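Local coordinates for mandelate racemase (Bordetella bronchiseptica, PDB 3H12), which is a putative mandelate racemase of the enolase superfamily, probably metal-dependent, whose substrate is not established, at residues K171-R176 and L199-Q204. Sequence-based numbering, arbitrary orientation.
Sequences KLKVGR and LVDANQ. With NA (sodium ion), chain C.
Lys173 and Asp201 run alongside each other on one face of two parallel strands, and their ends meet at the sodium site. A bend in the lysine chain at chi2 (-74°) helps bring NZ of Lys173 above the carboxylate plane, 2.7 Å from OD2 of Asp201 in a salt bridge; NZ also reaches OD1 of Asn203 (3.0 Å) in the amide plane, on a lone pair. The same OD2 binds sodium at 2.5 Å, so lysine and metal share one oxygen. OD1 of Asp201 accepts a hydrogen bond from the backbone N of Asn203, closing an Asx turn that holds the carboxylate's other end. The aliphatic part of Lys171 runs over CB of Leu199 and Asp201; its NZ hydrogen-bonds to Tyr142 and forms a salt bridge with Glu227. The looser, hydrated part surrounds the sodium, where three waters, Glu227 and Glu254 join Asp201 as ligands. The tight part is apolar: CG2 of Val174 comes 3.4 Å from CG1 of Val200, closer than usual van der Waals contact. Ladder bonds such as Leu172 N to Leu199 O (2.8 Å) join the strands. Inside the C-terminal barrel, these strands are the ends of a beta-alpha-beta unit: helix 178-192 packs on Leu172 and Val200, while strands 139-146 and 225-227 flank the pair.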
loop_
_atom_site.group_PDB
_atom_site.type_symbol
_atom_site.label_atom_id
_atom_site.label_comp_id
_atom_site.label_asym_id
_atom_site.label_seq_id
_atom_site.Cartn_x
_atom_site.Cartn_y
_atom_site.Cartn_z
ATOM N N LYS A 171 -5.301 14.688 -34.627
ATOM C CA LYS A 171 -4.982 13.346 -34.074
ATOM C C LYS A 171 -4.445 12.426 -35.112
ATOM O O LYS A 171 -5.028 12.341 -36.205
ATOM C CB LYS A 171 -6.175 12.786 -33.295
ATOM C CG LYS A 171 -5.857 11.422 -32.633
ATOM C CD LYS A 171 -7.010 11.253 -31.557
ATOM C CE LYS A 171 -8.295 10.637 -32.193
ATOM N NZ LYS A 171 -9.376 10.476 -31.169
ATOM N N LEU A 172 -3.378 11.694 -34.774
ATOM C CA LEU A 172 -2.800 10.726 -35.648
ATOM C C LEU A 172 -3.127 9.342 -35.147
ATOM O O LEU A 172 -2.907 9.001 -33.951
ATOM C CB LEU A 172 -1.239 10.830 -35.623
ATOM C CG LEU A 172 -0.507 9.699 -36.416
ATOM C CD1 LEU A 172 -0.768 9.985 -37.991
ATOM C CD2 LEU A 172 1.024 9.865 -36.095
ATOM N N LYS A 173 -3.540 8.454 -36.045
ATOM C CA LYS A 173 -3.716 7.039 -35.699
ATOM C C LYS A 173 -2.443 6.276 -35.884
ATOM O O LYS A 173 -1.697 6.444 -36.856
ATOM C CB LYS A 173 -4.741 6.390 -36.649
ATOM C CG LYS A 173 -6.069 7.069 -36.588
ATOM C CD LYS A 173 -6.838 6.705 -35.249
ATOM C CE LYS A 173 -8.225 7.192 -35.188
ATOM N NZ LYS A 173 -8.983 6.485 -34.046
ATOM N N VAL A 174 -2.171 5.391 -34.907
ATOM C CA VAL A 174 -0.845 4.666 -34.851
ATOM C C VAL A 174 -1.134 3.219 -34.460
ATOM O O VAL A 174 -2.282 2.792 -34.171
ATOM C CB VAL A 174 0.129 5.305 -33.844
ATOM C CG1 VAL A 174 0.443 6.738 -34.135
ATOM C CG2 VAL A 174 -0.440 5.169 -32.392
ATOM N N GLY A 175 -0.065 2.362 -34.571
ATOM C CA GLY A 175 -0.170 1.077 -33.901
ATOM C C GLY A 175 0.176 -0.046 -34.824
ATOM O O GLY A 175 0.447 -1.176 -34.357
ATOM N N ARG A 176 0.084 0.162 -36.117
ATOM C CA ARG A 176 0.377 -0.997 -37.029
ATOM C C ARG A 176 1.928 -1.075 -37.210
ATOM O O ARG A 176 2.499 -2.209 -37.203
ATOM C CB ARG A 176 -0.357 -0.860 -38.375
ATOM C CG ARG A 176 -0.048 -1.854 -39.442
ATOM C CD ARG A 176 -0.125 -1.039 -40.709
ATOM N NE ARG A 176 -1.250 -1.433 -41.426
ATOM C CZ ARG A 176 -1.731 -0.772 -42.457
ATOM N NH1 ARG A 176 -1.158 0.388 -42.903
ATOM N NH2 ARG A 176 -2.770 -1.316 -43.053
ATOM N N LEU A 199 -2.236 14.807 -31.086
ATOM C CA LEU A 199 -2.818 13.692 -30.280
ATOM C C LEU A 199 -2.469 12.422 -31.000
ATOM O O LEU A 199 -2.380 12.430 -32.252
ATOM C CB LEU A 199 -4.311 13.869 -30.251
ATOM C CG LEU A 199 -4.824 15.032 -29.292
ATOM C CD1 LEU A 199 -4.259 16.380 -29.579
ATOM C CD2 LEU A 199 -6.344 14.960 -29.526
ATOM N N VAL A 200 -2.328 11.307 -30.264
ATOM C CA VAL A 200 -2.012 10.003 -30.892
ATOM C C VAL A 200 -3.003 9.030 -30.381
ATOM O O VAL A 200 -3.390 9.045 -29.174
ATOM C CB VAL A 200 -0.530 9.594 -30.435
ATOM C CG1 VAL A 200 -0.178 8.161 -30.786
ATOM C CG2 VAL A 200 0.377 10.581 -31.239
ATOM N N ASP A 201 -3.457 8.100 -31.246
ATOM C CA ASP A 201 -4.543 7.131 -30.855
ATOM C C ASP A 201 -4.158 5.774 -31.456
ATOM O O ASP A 201 -4.017 5.612 -32.695
ATOM C CB ASP A 201 -5.846 7.658 -31.461
ATOM C CG ASP A 201 -7.037 6.727 -31.182
ATOM O OD1 ASP A 201 -6.869 5.586 -30.617
ATOM O OD2 ASP A 201 -8.158 7.203 -31.532
ATOM N N ALA A 202 -3.898 4.781 -30.583
ATOM C CA ALA A 202 -3.503 3.431 -31.084
ATOM C C ALA A 202 -4.613 2.455 -31.173
ATOM O O ALA A 202 -4.398 1.292 -31.591
ATOM C CB ALA A 202 -2.439 2.859 -30.051
ATOM N N ASN A 203 -5.880 2.877 -30.850
ATOM C CA ASN A 203 -7.054 1.975 -30.962
ATOM C C ASN A 203 -6.742 0.564 -30.405
ATOM O O ASN A 203 -7.137 -0.488 -30.949
ATOM C CB ASN A 203 -7.529 1.784 -32.486
ATOM C CG ASN A 203 -8.259 3.015 -32.974
ATOM O OD1 ASN A 203 -7.655 3.854 -33.633
ATOM N ND2 ASN A 203 -9.555 3.134 -32.621
ATOM N N GLN A 204 -6.180 0.580 -29.208
ATOM C CA GLN A 204 -5.881 -0.684 -28.410
ATOM C C GLN A 204 -4.927 -1.615 -29.116
ATOM O O GLN A 204 -4.987 -2.820 -28.861
ATOM C CB GLN A 204 -7.198 -1.489 -28.125
ATOM C CG GLN A 204 -8.340 -0.588 -27.547
ATOM C CD GLN A 204 -9.560 -1.425 -27.201
ATOM O OE1 GLN A 204 -9.479 -2.391 -26.400
ATOM N NE2 GLN A 204 -10.713 -1.192 -27.871
HETATM NA NA NA C . -10.392 6.806 -30.577
HETATM O O HOH W 1 -11.486 8.566 -31.974
HETATM O O HOH W 2 -5.183 3.124 -34.715
HETATM O O HOH W 3 -9.279 4.871 -29.936
HETATM O O HOH W 4 -11.211 5.445 -32.315
#